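Long-range contacts in spermidine synthase (Corynebacterium glutamicum ATCC 13032, PDB 3GJY), which probably transfers an aminopropyl group from decarboxylated S-adenosylmethionine to putrescine, making spermidine in polyamine biosynthesis: residues S204-L213 and M231-L242; D147-F155 and N176-C186. All coordinates share one frame; numbering follows the deposited sequence.

Contact 1 (S204-L213 and M231-L242)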
loop_
_atom_site.group_PDB
_atom_site.type_symbol
_atom_site.label_atom_id
_atom_site.label_comp_id
_atom_site.label_asym_id
_atom_site.label_seq_id
_atom_site.Cartn_x
_atom_site.Cartn_y
_atom_site.Cartn_z
ATOM N N SER A 204 -8.318 14.859 9.752
ATOM C CA SER A 204 -7.333 15.906 9.669
ATOM C C SER A 204 -6.536 16.283 10.941
ATOM O O SER A 204 -5.575 17.028 10.845
ATOM C CB SER A 204 -7.904 17.102 8.891
ATOM O OG SER A 204 -7.963 16.778 7.491
ATOM N N ASP A 205 -6.859 15.692 12.087
ATOM C CA ASP A 205 -5.982 15.756 13.262
ATOM C C ASP A 205 -4.646 15.002 12.991
ATOM O O ASP A 205 -3.599 15.301 13.568
ATOM C CB ASP A 205 -6.708 15.206 14.520
ATOM C CG ASP A 205 -7.067 13.712 14.409
ATOM O OD1 ASP A 205 -8.231 13.364 14.073
ATOM O OD2 ASP A 205 -6.180 12.877 14.665
ATOM N N LEU A 206 -4.717 14.020 12.101
ATOM C CA LEU A 206 -3.544 13.266 11.658
ATOM C C LEU A 206 -2.818 12.499 12.768
ATOM O O LEU A 206 -1.653 12.132 12.601
ATOM C CB LEU A 206 -2.581 14.168 10.869
ATOM C CG LEU A 206 -3.214 14.814 9.634
ATOM C CD1 LEU A 206 -2.246 15.704 8.881
ATOM C CD2 LEU A 206 -3.752 13.733 8.703
ATOM N N ARG A 207 -3.508 12.235 13.892
ATOM C CA ARG A 207 -2.858 11.562 15.020
ATOM C C ARG A 207 -2.492 10.137 14.660
ATOM O O ARG A 207 -1.468 9.639 15.130
ATOM C CB ARG A 207 -3.730 11.552 16.286
ATOM C CG ARG A 207 -3.929 12.940 16.901
ATOM C CD ARG A 207 -4.667 12.803 18.239
ATOM N NE ARG A 207 -6.114 13.000 18.145
ATOM C CZ ARG A 207 -7.006 12.098 17.726
ATOM N NH1 ARG A 207 -8.296 12.414 17.718
ATOM N NH2 ARG A 207 -6.633 10.893 17.314
ATOM N N GLY A 208 -3.323 9.498 13.849
ATOM C CA GLY A 208 -3.037 8.132 13.372
ATOM C C GLY A 208 -1.775 8.062 12.517
ATOM O O GLY A 208 -0.842 7.299 12.803
ATOM N N ALA A 209 -1.741 8.872 11.472
ATOM C CA ALA A 209 -0.534 8.947 10.621
ATOM C C ALA A 209 0.733 9.278 11.430
ATOM O O ALA A 209 1.805 8.676 11.233
ATOM C CB ALA A 209 -0.736 9.957 9.533
ATOM N N LYS A 210 0.631 10.263 12.328
ATOM C CA LYS A 210 1.791 10.691 13.079
ATOM C C LYS A 210 2.266 9.575 14.028
ATOM O O LYS A 210 3.468 9.365 14.162
ATOM C CB LYS A 210 1.492 11.984 13.842
ATOM C CG LYS A 210 1.309 13.187 12.914
ATOM C CD LYS A 210 0.822 14.398 13.699
ATOM C CE LYS A 210 0.586 15.569 12.786
ATOM N NZ LYS A 210 0.081 16.723 13.606
ATOM N N SER A 211 1.342 8.862 14.672
ATOM C CA SER A 211 1.736 7.751 15.530
ATOM C C SER A 211 2.356 6.598 14.716
ATOM O O SER A 211 3.291 5.938 15.176
ATOM C CB SER A 211 0.547 7.263 16.350
ATOM O OG SER A 211 0.314 8.166 17.432
ATOM N N GLU A 212 1.848 6.371 13.501
ATOM C CA GLU A 212 2.459 5.316 12.657
ATOM C C GLU A 212 3.884 5.722 12.352
ATOM O O GLU A 212 4.806 4.893 12.454
ATOM C CB GLU A 212 1.688 5.107 11.346
ATOM C CG GLU A 212 0.326 4.499 11.549
ATOM C CD GLU A 212 -0.082 3.648 10.400
ATOM O OE1 GLU A 212 0.755 2.803 10.053
ATOM O OE2 GLU A 212 -1.237 3.751 9.941
ATOM N N LEU A 213 4.059 6.970 11.916
ATOM C CA LEU A 213 5.407 7.464 11.650
ATOM C C LEU A 213 6.352 7.372 12.860
ATOM O O LEU A 213 7.531 6.999 12.709
ATOM C CB LEU A 213 5.402 8.911 11.102
ATOM C CG LEU A 213 4.822 8.966 9.680
ATOM C CD1 LEU A 213 4.344 10.408 9.385
ATOM C CD2 LEU A 213 5.866 8.530 8.668
HETATM N N MSE A 231 -5.963 17.325 2.904
HETATM C CA MSE A 231 -6.029 16.622 4.183
HETATM C C MSE A 231 -5.051 17.216 5.199
HETATM O O MSE A 231 -5.417 17.471 6.354
HETATM C CB MSE A 231 -5.773 15.131 3.992
HETATM C CG MSE A 231 -5.728 14.361 5.293
HETATM SE SE MSE A 231 -4.678 12.846 5.006
HETATM C CE MSE A 231 -3.081 13.731 4.350
ATOM N N LEU A 232 -3.819 17.469 4.767
ATOM C CA LEU A 232 -2.847 18.196 5.598
ATOM C C LEU A 232 -3.397 19.534 6.066
ATOM O O LEU A 232 -3.119 19.961 7.193
ATOM C CB LEU A 232 -1.542 18.439 4.830
ATOM C CG LEU A 232 -0.652 17.224 4.567
ATOM C CD1 LEU A 232 0.575 17.694 3.810
ATOM C CD2 LEU A 232 -0.212 16.539 5.834
ATOM N N LYS A 233 -4.169 20.181 5.191
ATOM C CA LYS A 233 -4.783 21.482 5.496
ATOM C C LYS A 233 -6.071 21.348 6.315
ATOM O O LYS A 233 -6.760 22.348 6.548
ATOM C CB LYS A 233 -5.076 22.267 4.207
ATOM C CG LYS A 233 -3.843 22.669 3.416
ATOM C CD LYS A 233 -4.237 23.331 2.116
ATOM C CE LYS A 233 -3.011 23.496 1.240
ATOM N NZ LYS A 233 -3.230 24.477 0.144
ATOM N N GLY A 234 -6.404 20.122 6.730
ATOM C CA GLY A 234 -7.588 19.883 7.554
ATOM C C GLY A 234 -8.940 19.999 6.869
ATOM O O GLY A 234 -9.974 20.096 7.548
ATOM N N ARG A 235 -8.955 19.985 5.540
ATOM C CA ARG A 235 -10.197 20.184 4.780
ATOM C C ARG A 235 -11.066 18.938 4.675
ATOM O O ARG A 235 -12.298 19.029 4.607
ATOM C CB ARG A 235 -9.905 20.678 3.368
ATOM C CG ARG A 235 -9.403 22.101 3.258
ATOM C CD ARG A 235 -8.860 22.278 1.866
ATOM N NE ARG A 235 -8.682 23.679 1.513
ATOM C CZ ARG A 235 -7.973 24.093 0.469
ATOM N NH1 ARG A 235 -7.861 25.394 0.219
ATOM N NH2 ARG A 235 -7.378 23.205 -0.321
ATOM N N ARG A 236 -10.426 17.769 4.625
ATOM C CA ARG A 236 -11.147 16.517 4.490
ATOM C C ARG A 236 -10.279 15.320 4.922
ATOM O O ARG A 236 -9.087 15.461 5.173
ATOM C CB ARG A 236 -11.679 16.346 3.050
ATOM C CG ARG A 236 -10.611 16.410 1.930
ATOM C CD ARG A 236 -11.071 15.639 0.680
ATOM N NE ARG A 236 -10.155 15.735 -0.467
ATOM C CZ ARG A 236 -9.006 15.064 -0.607
ATOM N NH1 ARG A 236 -8.564 14.235 0.343
ATOM N NH2 ARG A 236 -8.283 15.241 -1.714
ATOM N N TYR A 237 -10.921 14.162 5.057
ATOM C CA TYR A 237 -10.249 12.868 5.152
ATOM C C TYR A 237 -9.467 12.671 3.865
ATOM O O TYR A 237 -9.867 13.129 2.781
ATOM C CB TYR A 237 -11.317 11.768 5.320
ATOM C CG TYR A 237 -10.824 10.352 5.544
ATOM C CD1 TYR A 237 -10.533 9.488 4.459
ATOM C CD2 TYR A 237 -10.708 9.850 6.843
ATOM C CE1 TYR A 237 -10.070 8.129 4.670
ATOM C CE2 TYR A 237 -10.275 8.528 7.068
ATOM C CZ TYR A 237 -9.966 7.689 5.990
ATOM O OH TYR A 237 -9.546 6.404 6.264
ATOM N N GLY A 238 -8.333 11.979 3.975
ATOM C CA GLY A 238 -7.523 11.684 2.818
ATOM C C GLY A 238 -6.521 10.576 3.083
ATOM O O GLY A 238 -6.577 9.880 4.098
ATOM N N ASN A 239 -5.629 10.418 2.129
ATOM C CA ASN A 239 -4.628 9.365 2.199
ATOM C C ASN A 239 -3.286 9.990 2.311
ATOM O O ASN A 239 -3.009 11.019 1.656
ATOM C CB ASN A 239 -4.631 8.501 0.934
ATOM C CG ASN A 239 -5.900 7.759 0.763
ATOM O OD1 ASN A 239 -6.874 8.311 0.248
ATOM N ND2 ASN A 239 -5.930 6.498 1.203
ATOM N N ILE A 240 -2.439 9.333 3.095
ATOM C CA ILE A 240 -1.029 9.683 3.141
ATOM C C ILE A 240 -0.249 8.383 2.970
ATOM O O ILE A 240 -0.557 7.371 3.610
ATOM C CB ILE A 240 -0.682 10.455 4.471
ATOM C CG1 ILE A 240 0.791 10.859 4.496
ATOM C CG2 ILE A 240 -1.100 9.641 5.705
ATOM C CD1 ILE A 240 1.107 11.902 5.578
ATOM N N ILE A 241 0.738 8.411 2.091
ATOM C CA ILE A 241 1.601 7.252 1.858
ATOM C C ILE A 241 2.833 7.412 2.766
ATOM O O ILE A 241 3.563 8.408 2.678
ATOM C CB ILE A 241 2.051 7.197 0.388
ATOM C CG1 ILE A 241 0.833 7.165 -0.576
ATOM C CG2 ILE A 241 2.975 5.985 0.193
ATOM C CD1 ILE A 241 -0.254 6.162 -0.240
ATOM N N LEU A 242 3.038 6.440 3.648
ATOM C CA LEU A 242 4.144 6.425 4.617
ATOM C C LEU A 242 5.212 5.474 4.140
ATOM O O LEU A 242 4.921 4.299 3.858
ATOM C CB LEU A 242 3.605 5.935 5.966
ATOM C CG LEU A 242 2.319 6.634 6.460
ATOM C CD1 LEU A 242 1.892 6.013 7.802
ATOM C CD2 LEU A 242 2.525 8.148 6.625
#

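Contact 2 (D147-F155 and N176-C186)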
loop_
_atom_site.group_PDB
_atom_site.type_symbol
_atom_site.label_atom_id
_atom_site.label_comp_id
_atom_site.label_asym_id
_atom_site.label_seq_id
_atom_site.Cartn_x
_atom_site.Cartn_y
_atom_site.Cartn_z
ATOM N N ASP A 147 -4.308 -14.243 7.288
ATOM C CA ASP A 147 -4.270 -12.996 8.048
ATOM C C ASP A 147 -2.895 -12.357 7.851
ATOM O O ASP A 147 -1.859 -12.932 8.134
ATOM C CB ASP A 147 -4.572 -13.193 9.536
ATOM C CG ASP A 147 -4.027 -12.058 10.406
ATOM O OD1 ASP A 147 -4.132 -10.855 10.046
ATOM O OD2 ASP A 147 -3.474 -12.381 11.472
ATOM N N ALA A 148 -2.920 -11.147 7.315
ATOM C CA ALA A 148 -1.681 -10.444 7.006
ATOM C C ALA A 148 -0.778 -10.169 8.212
ATOM O O ALA A 148 0.464 -10.134 8.056
ATOM C CB ALA A 148 -1.978 -9.152 6.246
ATOM N N ARG A 149 -1.352 -9.889 9.376
ATOM C CA ARG A 149 -0.517 -9.668 10.561
ATOM C C ARG A 149 0.224 -10.949 10.914
ATOM O O ARG A 149 1.429 -10.922 11.189
ATOM C CB ARG A 149 -1.359 -9.227 11.764
ATOM C CG ARG A 149 -0.574 -9.188 13.053
ATOM C CD ARG A 149 0.638 -8.202 13.120
ATOM N NE ARG A 149 1.426 -8.523 14.317
ATOM C CZ ARG A 149 1.660 -7.727 15.359
ATOM N NH1 ARG A 149 1.200 -6.475 15.402
ATOM N NH2 ARG A 149 2.337 -8.229 16.395
HETATM N N MSE A 150 -0.475 -12.082 10.851
HETATM C CA MSE A 150 0.191 -13.343 11.157
HETATM C C MSE A 150 1.262 -13.676 10.127
HETATM O O MSE A 150 2.336 -14.161 10.481
HETATM C CB MSE A 150 -0.808 -14.487 11.348
HETATM C CG MSE A 150 -1.682 -14.271 12.538
HETATM SE SE MSE A 150 -0.623 -14.323 14.180
HETATM C CE MSE A 150 -0.282 -16.239 14.179
ATOM N N VAL A 151 1.000 -13.382 8.857
ATOM C CA VAL A 151 2.022 -13.647 7.832
ATOM C C VAL A 151 3.267 -12.778 8.132
ATOM O O VAL A 151 4.395 -13.286 8.053
ATOM C CB VAL A 151 1.457 -13.393 6.421
ATOM C CG1 VAL A 151 2.575 -13.425 5.372
ATOM C CG2 VAL A 151 0.419 -14.459 6.096
ATOM N N ALA A 152 3.063 -11.509 8.500
ATOM C CA ALA A 152 4.209 -10.648 8.816
ATOM C C ALA A 152 5.002 -11.207 9.986
ATOM O O ALA A 152 6.240 -11.204 9.960
ATOM C CB ALA A 152 3.758 -9.196 9.076
ATOM N N GLU A 153 4.304 -11.729 10.997
ATOM C CA GLU A 153 5.023 -12.292 12.146
ATOM C C GLU A 153 5.897 -13.466 11.758
ATOM O O GLU A 153 6.903 -13.739 12.455
ATOM C CB GLU A 153 4.035 -12.766 13.209
ATOM C CG GLU A 153 3.305 -11.607 13.853
ATOM C CD GLU A 153 2.375 -11.991 14.978
ATOM O OE1 GLU A 153 2.424 -13.164 15.418
ATOM O OE2 GLU A 153 1.599 -11.121 15.421
ATOM N N SER A 154 5.532 -14.173 10.676
ATOM C CA SER A 154 6.356 -15.300 10.250
ATOM C C SER A 154 7.418 -14.981 9.203
ATOM O O SER A 154 8.161 -15.870 8.789
ATOM C CB SER A 154 5.486 -16.485 9.810
ATOM O OG SER A 154 5.065 -17.215 10.949
ATOM N N PHE A 155 7.539 -13.697 8.795
ATOM C CA PHE A 155 8.584 -13.343 7.837
ATOM C C PHE A 155 9.937 -13.837 8.356
ATOM O O PHE A 155 10.298 -13.589 9.519
ATOM C CB PHE A 155 8.713 -11.814 7.686
ATOM C CG PHE A 155 7.599 -11.117 6.920
ATOM C CD1 PHE A 155 6.785 -11.774 6.000
ATOM C CD2 PHE A 155 7.429 -9.753 7.120
ATOM C CE1 PHE A 155 5.783 -11.064 5.302
ATOM C CE2 PHE A 155 6.452 -9.043 6.432
ATOM C CZ PHE A 155 5.627 -9.698 5.531
ATOM N N ASN A 176 -3.247 -3.362 15.065
ATOM C CA ASN A 176 -2.134 -4.301 14.958
ATOM C C ASN A 176 -1.277 -4.198 13.708
ATOM O O ASN A 176 -0.249 -4.849 13.610
ATOM C CB ASN A 176 -2.524 -5.750 15.273
ATOM C CG ASN A 176 -3.500 -6.328 14.315
ATOM O OD1 ASN A 176 -4.034 -5.652 13.439
ATOM N ND2 ASN A 176 -3.802 -7.622 14.522
ATOM N N PHE A 177 -1.683 -3.322 12.792
ATOM C CA PHE A 177 -0.876 -2.982 11.634
ATOM C C PHE A 177 -0.140 -1.666 11.821
ATOM O O PHE A 177 0.479 -1.181 10.871
ATOM C CB PHE A 177 -1.766 -2.895 10.392
ATOM C CG PHE A 177 -2.251 -4.216 9.928
ATOM C CD1 PHE A 177 -1.394 -5.114 9.325
ATOM C CD2 PHE A 177 -3.588 -4.589 10.139
ATOM C CE1 PHE A 177 -1.869 -6.365 8.887
ATOM C CE2 PHE A 177 -4.049 -5.840 9.710
ATOM C CZ PHE A 177 -3.189 -6.717 9.087
ATOM N N THR A 178 -0.185 -1.089 13.023
ATOM C CA THR A 178 0.383 0.248 13.229
ATOM C C THR A 178 1.428 0.339 14.334
ATOM O O THR A 178 1.857 1.443 14.688
ATOM C CB THR A 178 -0.721 1.292 13.516
ATOM O OG1 THR A 178 -1.223 1.082 14.832
ATOM C CG2 THR A 178 -1.838 1.177 12.483
ATOM N N THR A 179 1.820 -0.807 14.874
ATOM C CA THR A 179 2.652 -0.825 16.066
ATOM C C THR A 179 4.113 -1.057 15.734
ATOM O O THR A 179 4.483 -1.605 14.672
ATOM C CB THR A 179 2.234 -1.955 17.021
ATOM O OG1 THR A 179 2.363 -3.204 16.325
ATOM C CG2 THR A 179 0.818 -1.773 17.479
ATOM N N VAL A 180 4.951 -0.701 16.703
ATOM C CA VAL A 180 6.390 -0.945 16.605
ATOM C C VAL A 180 6.657 -2.432 16.349
ATOM O O VAL A 180 7.495 -2.785 15.514
ATOM C CB VAL A 180 7.075 -0.474 17.885
ATOM C CG1 VAL A 180 8.527 -1.038 17.975
ATOM C CG2 VAL A 180 7.032 1.085 17.979
ATOM N N GLU A 181 5.899 -3.304 17.006
ATOM C CA GLU A 181 6.117 -4.739 16.820
ATOM C C GLU A 181 5.833 -5.160 15.379
ATOM O O GLU A 181 6.595 -5.939 14.799
ATOM C CB GLU A 181 5.246 -5.554 17.799
ATOM C CG GLU A 181 5.696 -5.443 19.278
ATOM C CD GLU A 181 5.245 -4.158 19.940
ATOM O OE1 GLU A 181 4.363 -3.440 19.403
ATOM O OE2 GLU A 181 5.794 -3.867 21.039
ATOM N N PHE A 182 4.762 -4.622 14.791
ATOM C CA PHE A 182 4.477 -4.900 13.382
ATOM C C PHE A 182 5.606 -4.409 12.486
ATOM O O PHE A 182 6.069 -5.162 11.637
ATOM C CB PHE A 182 3.153 -4.270 12.961
ATOM C CG PHE A 182 2.891 -4.350 11.482
ATOM C CD1 PHE A 182 2.610 -5.573 10.865
ATOM C CD2 PHE A 182 2.935 -3.196 10.698
ATOM C CE1 PHE A 182 2.368 -5.621 9.480
ATOM C CE2 PHE A 182 2.686 -3.247 9.343
ATOM C CZ PHE A 182 2.418 -4.445 8.729
ATOM N N PHE A 183 6.073 -3.190 12.727
ATOM C CA PHE A 183 7.152 -2.627 11.906
ATOM C C PHE A 183 8.440 -3.436 12.059
ATOM O O PHE A 183 9.164 -3.633 11.086
ATOM C CB PHE A 183 7.406 -1.145 12.214
ATOM C CG PHE A 183 6.186 -0.285 11.989
ATOM C CD1 PHE A 183 5.397 -0.439 10.843
ATOM C CD2 PHE A 183 5.810 0.665 12.949
ATOM C CE1 PHE A 183 4.243 0.347 10.672
ATOM C CE2 PHE A 183 4.684 1.454 12.779
ATOM C CZ PHE A 183 3.894 1.283 11.655
ATOM N N GLU A 184 8.688 -3.962 13.273
ATOM C CA GLU A 184 9.878 -4.792 13.500
ATOM C C GLU A 184 9.806 -6.092 12.698
ATOM O O GLU A 184 10.842 -6.554 12.162
ATOM C CB GLU A 184 10.082 -5.148 14.994
ATOM C CG GLU A 184 10.533 -3.951 15.871
ATOM C CD GLU A 184 12.043 -3.577 15.768
ATOM O OE1 GLU A 184 12.763 -4.007 14.824
ATOM O OE2 GLU A 184 12.500 -2.803 16.651
ATOM N N HIS A 185 8.614 -6.697 12.613
ATOM C CA HIS A 185 8.462 -7.881 11.775
ATOM C C HIS A 185 8.746 -7.559 10.301
ATOM O O HIS A 185 9.444 -8.314 9.616
ATOM C CB HIS A 185 7.086 -8.493 11.946
ATOM C CG HIS A 185 6.909 -9.185 13.254
ATOM N ND1 HIS A 185 5.897 -8.906 14.153
ATOM C CD2 HIS A 185 7.690 -10.116 13.842
ATOM C CE1 HIS A 185 6.028 -9.713 15.207
ATOM N NE2 HIS A 185 7.109 -10.442 15.035
ATOM N N CYS A 186 8.198 -6.441 9.839
ATOM C CA CYS A 186 8.448 -5.985 8.457
ATOM C C CYS A 186 9.920 -5.737 8.205
ATOM O O CYS A 186 10.447 -6.167 7.186
ATOM C CB CYS A 186 7.620 -4.730 8.145
ATOM S SG CYS A 186 5.859 -5.040 8.043
#

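Contact 1 (S204-L213 and M231-L242)
Leu242 spreads its two methyl branches over successive residues of helix 207-219, CD1 turned to Glu212 and CD2 to Leu213. CD1 sits 3.7 Å from Glu212 CB, and the two side chains cross at about a right angle, the aliphatic root of the glutamate lying against the methyl. Beyond that root the Glu212 chain bends at chi2 (-149°), and its carboxylate is taken up by a salt bridge with Arg165. Leu213 approaches at a slant, its CG 3.9 Å from Leu242 CD2, with both of its own methyls close to that same carbon. One helical turn earlier, Ala209 CB meets the branch methyl CG2 of Ile240 at 3.9 Å. Ile240 has CG1 opposite its backbone N (chi1 -178°), an arrangement that leaves CG2 as the branch facing the helix.

These pairs join helix 207-219 to strand 238-245, an antiparallel member of the mixed sheet of the Rossmann-like AdoMet-dependent transferase fold. The strand lies between 194-202 and 222-227; over the short segments 207-213 and 238-242 the helix and strand axes come within 10.1 Å, their directions only 2° apart.

Ahead of the helix, Leu206 in the N-cap position forks between two residues of helix 229-232. Leu206 CD2 lies 3.9 Å from SE of Met231, a selenomethionine, the side chains crossing obliquely, while CD1 meets Leu232 CD2 at 3.8 Å, nearly at right angles. Ser204 reaches the end of that short helix, where Gly234 closes a Schellman motif. The serine OG lies 2.9 Å from Met231 O and equally close to Arg236 O, so its single proton has two carbonyl acceptors within reach.

Contact 2 (D147-F155 and N176-C186)
Two helices on one face of the Rossmann-like sheet, 148-153 and 180-189, pack here with Arg149 between them; the axes of segments 148-153 and 180-186 cross at 54°. The arginine leaves its helix with CG opposite the backbone N (chi1 171°) and bends at chi2, carrying the guanidinium to the start of the second helix. NH1 donates to Asn176 O at 2.8 Å, in the plane of the carbonyl, on a lone pair, and almost exactly in the guanidinium plane. On another side of the group, NE forms a salt bridge with Glu153 OE2 (2.8 Å), which uses its anti lone pair. Phe182 N lies over one guanidinium face and is itself capped by Thr179 OG1.

A turn further along, His185 lays its ring face against the Glu153 backbone in a CH-pi contact, with Glu153 CA 3.8 Å from the ring centroid. Glu153 CG covers the same face, 3.6 Å from His185 CE1. The Phe155 ring instead presents its edge to the second helix, CD2 lying 3.5 Å from His185 O. Apolar contacts of Ala148 CB with Phe177 CE1 and of Ala152 CB with Phe182 CE1 fill the inner side.

Asp291 pairs with Arg149 NH2 and accepts from Thr179. Beneath the helices, Ala148 and Phe182 rest on Leu96 of strand 92-96, while Phe155 and Cys186 reach Ile163 of strand 160-165.

How the contacts relate
Both contacts hold elements against the same mixed sheet, in different ways. Contact 1 lays a helix along a strand of its antiparallel part, with mainly aliphatic packing and a polar end at a partly exposed turn. Contact 2 joins two helices over the parallel strands 92-96 and 160-165; it is the more buried, yet richer in charge and aromatic rings, with a guanidinium at its heart. Their centres lie 21 Å apart, but the helices meet: Glu212 O is 3.5 Å from Phe183 CE2, and Glu212 also packs on Thr178. Arg165 bridges them further, paired with Glu212 and weakly bonded to Phe177 O.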